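Local coordinates for protein carbohydrate binding module (Uncultured bacterium, PDB 2W3J) that probably binds uronic acid sugars as a calcium-containing family 35 carbohydrate-binding module, at residues L3-A8 against G24-G29; A55-G60 against D122-T127; K79-P84 against Q93-D98. All blocks are in the same frame, centred on the assembly; numbering follows the deposited sequence. Where two conformers were deposited one is given.

In the fold
All three contacts reach the four-stranded sheet of the β-sandwich; contacts 1 and 2 share a calcium ion beside it, and contact 3 joins it to the facing sheet. Contacts 1 and 2 have centres about 10 Å apart: contact 1 gives the ion E5, E6, T26 and G29, contact 2 gives D122. They also meet in a probable hydrogen bond between G24 O and R58 NH1, at 2.8 Å. Contact 3 lies about 9 Å from contact 2, centre to centre, with F59 O and Q93 N 2.7 Å apart in a probable hydrogen bond. Contacts 1 and 3 do not touch; their centres are about 18 Å apart. Contact 2 therefore connects this calcium site to the outermost strand 93-101.

Contact 1: L3-A8 against G24-G29. With CA (calcium ion), chain C.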
loop_
_atom_site.group_PDB
_atom_site.type_symbol
_atom_site.label_atom_id
_atom_site.label_comp_id
_atom_site.label_asym_id
_atom_site.label_seq_id
_atom_site.Cartn_x
_atom_site.Cartn_y
_atom_site.Cartn_z
ATOM N N LEU A 3 -4.670 10.569 -1.251
ATOM C CA LEU A 3 -4.072 9.789 -0.178
ATOM C C LEU A 3 -5.076 8.776 0.299
ATOM O O LEU A 3 -6.164 9.142 0.790
ATOM C CB LEU A 3 -3.664 10.727 0.960
ATOM C CG LEU A 3 -3.100 10.067 2.227
ATOM C CD1 LEU A 3 -1.808 9.333 1.883
ATOM C CD2 LEU A 3 -2.839 11.137 3.351
ATOM N N PHE A 4 -4.729 7.487 0.169
ATOM C CA PHE A 4 -5.651 6.383 0.466
ATOM C C PHE A 4 -5.361 5.791 1.860
ATOM O O PHE A 4 -4.273 5.296 2.084
ATOM C CB PHE A 4 -5.455 5.241 -0.556
ATOM C CG PHE A 4 -5.902 5.610 -1.964
ATOM C CD1 PHE A 4 -7.125 5.182 -2.428
ATOM C CD2 PHE A 4 -5.078 6.373 -2.789
ATOM C CE1 PHE A 4 -7.556 5.509 -3.738
ATOM C CE2 PHE A 4 -5.506 6.725 -4.088
ATOM C CZ PHE A 4 -6.747 6.283 -4.534
ATOM N N GLU A 5 -6.343 5.870 2.743
ATOM C CA GLU A 5 -6.262 5.354 4.112
ATOM C C GLU A 5 -7.122 4.106 4.230
ATOM O O GLU A 5 -8.153 3.938 3.538
ATOM C CB GLU A 5 -6.794 6.421 5.082
ATOM C CG GLU A 5 -5.985 7.691 5.044
ATOM C CD GLU A 5 -4.662 7.588 5.784
ATOM O OE1 GLU A 5 -4.401 6.540 6.435
ATOM O OE2 GLU A 5 -3.866 8.566 5.738
ATOM N N GLU A 6 -6.754 3.239 5.169
ATOM C CA GLU A 6 -7.628 2.123 5.485
ATOM C C GLU A 6 -9.002 2.605 5.960
ATOM O O GLU A 6 -9.133 3.686 6.560
ATOM C CB GLU A 6 -6.945 1.235 6.527
ATOM C CG GLU A 6 -6.809 1.835 7.923
ATOM C CD GLU A 6 -5.959 3.115 7.997
ATOM O OE1 GLU A 6 -4.967 3.251 7.237
ATOM O OE2 GLU A 6 -6.273 3.990 8.853
ATOM N N SER A 7 -10.016 1.811 5.634
ATOM C CA SER A 7 -11.406 2.089 6.009
ATOM C C SER A 7 -11.962 3.388 5.390
ATOM O O SER A 7 -12.961 3.936 5.870
ATOM C CB SER A 7 -11.564 2.100 7.535
ATOM O OG SER A 7 -10.957 0.954 8.117
ATOM N N ALA A 8 -11.297 3.907 4.366
ATOM C CA ALA A 8 -11.828 5.084 3.686
ATOM C C ALA A 8 -12.167 4.602 2.276
ATOM O O ALA A 8 -11.685 3.549 1.855
ATOM C CB ALA A 8 -10.787 6.212 3.635
ATOM N N GLY A 24 1.877 7.468 15.250
ATOM C CA GLY A 24 2.533 8.116 14.119
ATOM C C GLY A 24 1.875 7.853 12.781
ATOM O O GLY A 24 2.272 8.440 11.765
ATOM N N TYR A 25 0.876 6.971 12.776
ATOM C CA TYR A 25 0.095 6.712 11.564
ATOM C C TYR A 25 -0.763 7.941 11.187
ATOM O O TYR A 25 -0.923 8.900 11.973
ATOM C CB TYR A 25 -0.820 5.486 11.753
ATOM C CG TYR A 25 -1.660 5.635 13.005
ATOM C CD1 TYR A 25 -2.854 6.388 12.999
ATOM C CD2 TYR A 25 -1.249 5.050 14.185
ATOM C CE1 TYR A 25 -3.592 6.532 14.158
ATOM C CE2 TYR A 25 -1.983 5.205 15.354
ATOM C CZ TYR A 25 -3.133 5.948 15.331
ATOM O OH TYR A 25 -3.836 6.065 16.515
ATOM N N THR A 26 -1.316 7.912 9.988
ATOM C CA THR A 26 -2.312 8.887 9.580
ATOM C C THR A 26 -3.664 8.178 9.449
ATOM O O THR A 26 -3.742 6.949 9.476
ATOM C CB THR A 26 -1.940 9.558 8.260
ATOM O OG1 THR A 26 -1.791 8.560 7.249
ATOM C CG2 THR A 26 -0.630 10.339 8.395
ATOM N N GLY A 27 -4.755 8.932 9.360
ATOM C CA GLY A 27 -6.059 8.294 9.393
ATOM C C GLY A 27 -6.279 7.612 10.729
ATOM O O GLY A 27 -5.791 8.098 11.769
ATOM N N THR A 28 -7.002 6.498 10.719
ATOM C CA THR A 28 -7.399 5.790 11.946
ATOM C C THR A 28 -6.337 4.806 12.450
ATOM O O THR A 28 -6.421 4.293 13.580
ATOM C CB THR A 28 -8.730 4.944 11.726
ATOM O OG1 THR A 28 -8.478 3.815 10.849
ATOM C CG2 THR A 28 -9.811 5.767 11.158
ATOM N N GLY A 29 -5.361 4.479 11.603
ATOM C CA GLY A 29 -4.484 3.368 11.977
ATOM C C GLY A 29 -3.728 2.881 10.775
ATOM O O GLY A 29 -3.402 3.668 9.900
HETATM CA CA CA C . -3.322 5.094 7.993
HETATM O O HOH W 1 -8.502 6.055 8.225
HETATM O O HOH W 2 -10.472 1.665 10.645
#
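Two glutamates and a glycine-rich turn close on a calcium ion, each glutamate giving one carboxylate oxygen to the metal and the other to a threonine. E5 OE1 lies 2.4 Å from CA. The E5 chain, its CG anti to the carbonyl carbon and bent at chi2 (-77°), crosses T26 at about a right angle, so that T26 OG1 donates to OE2 at 2.6 Å on the syn lone pair. E6 folds differently: CG sits in the crowded position between backbone N and carbonyl carbon (chi1 69°), bringing OE1 to 2.6 Å from CA. Its OE2 accepts a bond from T28 OG1 at 3.0 Å through the anti lone pair, and a weak one from T28 N. These second-oxygen bonds probably fix the rotation of both carboxylates. T26 O and G29 O complete the share of these segments, each 2.4 Å from CA. G27 lies at the first inner position of the type II' turn from T26 to G29; a CB there would fall only 2.7 Å from E5 OE1, a clash. One water bridges E6 O and T28 N, and a second joins S7 OG to T28 OG1. D122 of strand 120-126 fills the remaining two coordination positions. Strand 2-5 is an outermost strand beside 120-126, F4 bonding to I124 through the backbone, while E6 rests on I18 of strand 17-19 and I31 of strand 30-32.

Contact 2: A55-G60 against D122-T127. With CA (calcium ion), chain C.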
loop_
_atom_site.group_PDB
_atom_site.type_symbol
_atom_site.label_atom_id
_atom_site.label_comp_id
_atom_site.label_asym_id
_atom_site.label_seq_id
_atom_site.Cartn_x
_atom_site.Cartn_y
_atom_site.Cartn_z
ATOM N N ALA A 55 3.474 6.536 -6.984
ATOM C CA ALA A 55 2.761 6.221 -5.735
ATOM C C ALA A 55 3.794 6.226 -4.618
ATOM O O ALA A 55 4.971 5.916 -4.824
ATOM C CB ALA A 55 2.089 4.861 -5.808
ATOM N N GLN A 56 3.377 6.645 -3.435
ATOM C CA GLN A 56 4.250 6.534 -2.292
ATOM C C GLN A 56 3.548 5.753 -1.186
ATOM O O GLN A 56 2.446 6.099 -0.779
ATOM C CB GLN A 56 4.613 7.927 -1.769
ATOM C CG GLN A 56 5.541 7.852 -0.543
ATOM C CD GLN A 56 6.064 9.199 -0.151
ATOM O OE1 GLN A 56 7.088 9.672 -0.680
ATOM N NE2 GLN A 56 5.372 9.840 0.765
ATOM N N ILE A 57 4.205 4.711 -0.693
ATOM C CA ILE A 57 3.630 3.881 0.373
ATOM C C ILE A 57 4.311 4.223 1.661
ATOM O O ILE A 57 5.542 4.242 1.730
ATOM C CB ILE A 57 3.843 2.376 0.054
ATOM C CG1 ILE A 57 3.141 2.047 -1.272
ATOM C CG2 ILE A 57 3.248 1.493 1.201
ATOM C CD1 ILE A 57 3.493 0.624 -1.861
ATOM N N ARG A 58 3.523 4.564 2.689
ATOM C CA ARG A 58 4.113 4.893 3.989
ATOM C C ARG A 58 3.915 3.676 4.899
ATOM O O ARG A 58 2.836 3.095 4.949
ATOM C CB ARG A 58 3.434 6.122 4.595
ATOM C CG ARG A 58 4.092 6.649 5.857
ATOM C CD ARG A 58 3.472 8.019 6.251
ATOM N NE ARG A 58 4.182 8.634 7.376
ATOM C CZ ARG A 58 3.761 8.625 8.644
ATOM N NH1 ARG A 58 2.640 7.993 8.996
ATOM N NH2 ARG A 58 4.502 9.226 9.572
ATOM N N PHE A 59 4.970 3.270 5.590
ATOM C CA PHE A 59 4.940 1.979 6.266
ATOM C C PHE A 59 5.804 1.972 7.504
ATOM O O PHE A 59 6.719 2.821 7.664
ATOM C CB PHE A 59 5.413 0.849 5.300
ATOM C CG PHE A 59 6.885 0.927 4.919
ATOM C CD1 PHE A 59 7.855 0.179 5.622
ATOM C CD2 PHE A 59 7.290 1.720 3.854
ATOM C CE1 PHE A 59 9.207 0.234 5.254
ATOM C CE2 PHE A 59 8.650 1.793 3.478
ATOM C CZ PHE A 59 9.608 1.040 4.168
ATOM N N GLY A 60 5.509 1.007 8.370
ATOM C CA GLY A 60 6.319 0.779 9.558
ATOM C C GLY A 60 6.923 -0.603 9.476
ATOM O O GLY A 60 6.258 -1.600 9.146
ATOM N N ASP A 122 0.563 2.176 6.397
ATOM C CA ASP A 122 -0.214 3.332 6.885
ATOM C C ASP A 122 -1.136 3.859 5.777
ATOM O O ASP A 122 -2.307 4.170 6.003
ATOM C CB ASP A 122 0.760 4.431 7.309
ATOM C CG ASP A 122 0.049 5.666 7.792
ATOM O OD1 ASP A 122 -1.021 5.504 8.444
ATOM O OD2 ASP A 122 0.581 6.761 7.533
ATOM N N SER A 123 -0.585 3.983 4.584
ATOM C CA SER A 123 -1.338 4.605 3.495
ATOM C C SER A 123 -0.597 4.409 2.187
ATOM O O SER A 123 0.596 4.072 2.156
ATOM C CB SER A 123 -1.435 6.123 3.763
ATOM O OG SER A 123 -0.113 6.713 3.848
ATOM N N ILE A 124 -1.311 4.641 1.097
ATOM C CA ILE A 124 -0.668 4.813 -0.194
ATOM C C ILE A 124 -1.149 6.152 -0.787
ATOM O O ILE A 124 -2.320 6.484 -0.681
ATOM C CB ILE A 124 -0.873 3.610 -1.161
ATOM C CG1 ILE A 124 -0.002 3.795 -2.400
ATOM C CG2 ILE A 124 -2.339 3.355 -1.573
ATOM C CD1 ILE A 124 -0.058 2.569 -3.291
ATOM N N ARG A 125 -0.194 6.916 -1.314
ATOM C CA ARG A 125 -0.466 8.234 -1.897
ATOM C C ARG A 125 -0.134 8.154 -3.381
ATOM O O ARG A 125 0.991 7.812 -3.737
ATOM C CB ARG A 125 0.438 9.277 -1.237
ATOM C CG ARG A 125 0.179 10.742 -1.667
ATOM C CD ARG A 125 1.267 11.648 -1.140
ATOM N NE ARG A 125 1.385 11.619 0.314
ATOM C CZ ARG A 125 0.691 12.408 1.127
ATOM N NH1 ARG A 125 -0.186 13.270 0.627
ATOM N NH2 ARG A 125 0.860 12.327 2.441
ATOM N N VAL A 126 -1.107 8.454 -4.240
ATOM C CA VAL A 126 -0.825 8.473 -5.674
ATOM C C VAL A 126 -0.793 9.942 -6.139
ATOM O O VAL A 126 -1.794 10.660 -5.998
ATOM C CB VAL A 126 -1.889 7.669 -6.439
ATOM C CG1 VAL A 126 -1.631 7.699 -7.987
ATOM C CG2 VAL A 126 -1.927 6.212 -5.889
ATOM N N THR A 127 0.345 10.370 -6.661
ATOM C CA THR A 127 0.478 11.766 -7.087
ATOM C C THR A 127 0.103 11.968 -8.546
ATOM O O THR A 127 0.189 11.052 -9.365
ATOM C CB THR A 127 1.880 12.330 -6.824
ATOM O OG1 THR A 127 2.864 11.525 -7.485
ATOM C CG2 THR A 127 2.152 12.367 -5.345
HETATM CA CA CA C . -3.322 5.094 7.993
HETATM O O HOH W 3 1.506 7.298 1.609
#
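R58 and D122 lie side by side and point the same way, joined by a salt bridge in which R58 NH1 stands 2.8 Å from D122 OD2. The two flat groups are turned 64° apart. The carboxylate oxygen lies close to the guanidinium plane, at its edge, whereas NH1 reaches OD2 from 53° out of the carboxylate plane. An extended R58 chain, CG anti to the backbone N, carries the guanidinium there, and D122 CG is likewise anti to its own N. D122 OD1 binds the calcium ion at 2.4 Å and D122 O binds it too, so the carboxylate is held between metal and arginine, which probably keeps it ionised. Replacing R58 by an alanine would remove this bridge and the bond from NH1 to G24 O, and would probably loosen the orientation of D122 at the metal. D122 and S123 together face R58 in a classic β bulge: D122 N donates to R58 O at 2.8 Å and R58 N to S123 O at 3.0 Å. Regular antiparallel pairing follows, Q56 N to R125 O at 2.7 Å. On the other face I57 and I124 lie side by side, their CG1 atoms 3.8 Å apart, and I124 CD1 reaches A55 CB at 4.0 Å. A water donates to Q56 O and hydrogen-bonds with S123 OG. The pair forms the middle of a four-stranded antiparallel sheet, between strands 2-5 and 93-101, while I124 and V126 pack on W43 and L45 of strand 40-47.

Contact 3: K79-P84 against Q93-D98; sequences KTLDFP and QTVNVD
V95 is the centre of this contact, touched by L81 and F83 through its CG1 branch. L81 CD1 comes within 3.8 Å of V95 CG1, the two side chains crossing obliquely, and the same methyl is 4.1 Å from V97 CB. F83 arrives at about a right angle to V95, with CE1 3.9 Å from V95 CG1. In V95, CG1 occupies the crowded position between backbone N and carbonyl carbon (chi1 56°), which turns it toward both partners, while CG2 lies 4.0 Å from L81 CD1. At one end K79 CB approaches V97 CG2 at 4.3 Å. The fully extended K79 chain runs on to a water 2.7 Å from NZ, which in turn donates to N96 O. At the other end the Q93 side chain, extended beyond CG, crosses P84 obliquely, Q93 CD standing 3.6 Å from P84 O.

The axes of segments 79-81 and 93-98 are 9.1 Å apart and run antiparallel at 178°, with no clear hydrogen bond between them. That spacing, with apolar side chains filling the gap between the strands, marks the contact as a join between the two sheets of a β-sandwich, the fold of this family.

Further out, F83 sits just past strand 76-81 with a positive phi of 52°, where the chain leaves the strand. Its ring meets F59 edge-to-face and rests on A69, and its carbonyl oxygen accepts from N61 ND2. L81 is backed by V71 of strand 69-73. Backbone hydrogen bonds tie V95 to I57 of strand 51-60 and L81 to A69 of strand 69-73.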
loop_
_atom_site.group_PDB
_atom_site.type_symbol
_atom_site.label_atom_id
_atom_site.label_comp_id
_atom_site.label_asym_id
_atom_site.label_seq_id
_atom_site.Cartn_x
_atom_site.Cartn_y
_atom_site.Cartn_z
ATOM N N LYS A 79 6.476 -4.294 -9.705
ATOM C CA LYS A 79 7.792 -4.204 -9.098
ATOM C C LYS A 79 7.768 -4.791 -7.692
ATOM O O LYS A 79 6.741 -4.742 -7.014
ATOM C CB LYS A 79 8.252 -2.749 -9.009
ATOM C CG LYS A 79 9.694 -2.639 -8.556
ATOM C CD LYS A 79 10.194 -1.233 -8.551
ATOM C CE LYS A 79 11.585 -1.192 -7.961
ATOM N NZ LYS A 79 12.143 0.187 -7.975
ATOM N N THR A 80 8.902 -5.330 -7.260
ATOM C CA THR A 80 9.023 -5.835 -5.891
ATOM C C THR A 80 9.790 -4.816 -5.117
ATOM O O THR A 80 10.832 -4.363 -5.574
ATOM C CB THR A 80 9.754 -7.184 -5.830
ATOM O OG1 THR A 80 8.962 -8.136 -6.533
ATOM C CG2 THR A 80 9.884 -7.640 -4.359
ATOM N N LEU A 81 9.241 -4.407 -3.966
ATOM C CA LEU A 81 9.846 -3.410 -3.112
ATOM C C LEU A 81 10.360 -4.116 -1.862
ATOM O O LEU A 81 9.801 -5.120 -1.450
ATOM C CB LEU A 81 8.810 -2.346 -2.694
ATOM C CG LEU A 81 8.146 -1.552 -3.830
ATOM C CD1 LEU A 81 7.167 -0.493 -3.282
ATOM C CD2 LEU A 81 9.220 -0.915 -4.655
ATOM N N ASP A 82 11.416 -3.582 -1.279
ATOM C CA ASP A 82 12.120 -4.240 -0.172
ATOM C C ASP A 82 11.403 -4.064 1.191
ATOM O O ASP A 82 11.334 -5.006 1.978
ATOM C CB ASP A 82 13.519 -3.646 -0.065
ATOM C CG ASP A 82 14.461 -4.501 0.769
ATOM O OD1 ASP A 82 14.520 -5.740 0.534
ATOM O OD2 ASP A 82 15.146 -3.921 1.672
ATOM N N PHE A 83 10.925 -2.840 1.476
ATOM C CA PHE A 83 10.377 -2.536 2.823
ATOM C C PHE A 83 11.334 -2.907 3.953
ATOM O O PHE A 83 11.061 -3.785 4.766
ATOM C CB PHE A 83 9.034 -3.236 3.031
ATOM C CG PHE A 83 7.949 -2.742 2.118
ATOM C CD1 PHE A 83 7.210 -1.588 2.439
ATOM C CD2 PHE A 83 7.648 -3.420 0.956
ATOM C CE1 PHE A 83 6.170 -1.134 1.582
ATOM C CE2 PHE A 83 6.645 -2.957 0.092
ATOM C CZ PHE A 83 5.910 -1.814 0.412
ATOM N N PRO A 84 12.479 -2.246 3.985
ATOM C CA PRO A 84 13.526 -2.574 4.925
ATOM C C PRO A 84 13.092 -2.287 6.345
ATOM O O PRO A 84 12.205 -1.439 6.581
ATOM C CB PRO A 84 14.639 -1.614 4.540
ATOM C CG PRO A 84 13.948 -0.444 3.922
ATOM C CD PRO A 84 12.845 -1.115 3.117
ATOM N N GLN A 93 8.373 4.978 7.490
ATOM C CA GLN A 93 9.256 5.047 6.314
ATOM C C GLN A 93 8.386 5.245 5.096
ATOM O O GLN A 93 7.175 5.030 5.147
ATOM C CB GLN A 93 10.031 3.738 6.168
ATOM C CG GLN A 93 10.901 3.395 7.409
ATOM C CD GLN A 93 11.629 2.075 7.232
ATOM O OE1 GLN A 93 11.424 1.110 7.987
ATOM N NE2 GLN A 93 12.511 2.029 6.232
ATOM N N THR A 94 8.988 5.661 3.989
ATOM C CA THR A 94 8.219 5.795 2.757
ATOM C C THR A 94 9.008 5.151 1.619
ATOM O O THR A 94 10.239 5.089 1.671
ATOM C CB THR A 94 7.931 7.265 2.409
ATOM O OG1 THR A 94 9.158 8.009 2.395
ATOM C CG2 THR A 94 6.980 7.892 3.434
ATOM N N VAL A 95 8.294 4.617 0.632
ATOM C CA VAL A 95 8.952 4.110 -0.564
ATOM C C VAL A 95 8.131 4.575 -1.749
ATOM O O VAL A 95 6.904 4.540 -1.707
ATOM C CB VAL A 95 9.106 2.573 -0.552
ATOM C CG1 VAL A 95 7.770 1.838 -0.360
ATOM C CG2 VAL A 95 9.828 2.078 -1.848
ATOM N N ASN A 96 8.809 5.023 -2.797
ATOM C CA ASN A 96 8.117 5.471 -4.010
ATOM C C ASN A 96 8.135 4.370 -5.059
ATOM O O ASN A 96 9.085 3.588 -5.134
ATOM C CB ASN A 96 8.791 6.725 -4.587
ATOM C CG ASN A 96 8.534 7.960 -3.763
ATOM O OD1 ASN A 96 7.550 8.044 -3.020
ATOM N ND2 ASN A 96 9.414 8.937 -3.887
ATOM N N VAL A 97 7.077 4.281 -5.852
ATOM C CA VAL A 97 7.053 3.316 -6.941
ATOM C C VAL A 97 6.236 3.921 -8.081
ATOM O O VAL A 97 5.163 4.506 -7.859
ATOM C CB VAL A 97 6.491 1.954 -6.479
ATOM C CG1 VAL A 97 5.061 2.088 -5.968
ATOM C CG2 VAL A 97 6.558 0.903 -7.582
ATOM N N ASP A 98 6.756 3.807 -9.303
ATOM C CA ASP A 98 6.012 4.260 -10.472
ATOM C C ASP A 98 5.053 3.188 -10.958
ATOM O O ASP A 98 5.423 2.006 -11.108
ATOM C CB ASP A 98 6.965 4.690 -11.581
ATOM C CG ASP A 98 7.695 5.997 -11.241
ATOM O OD1 ASP A 98 7.243 6.721 -10.323
ATOM O OD2 ASP A 98 8.733 6.292 -11.880
HETATM O O HOH W 4 10.384 1.824 -6.722
#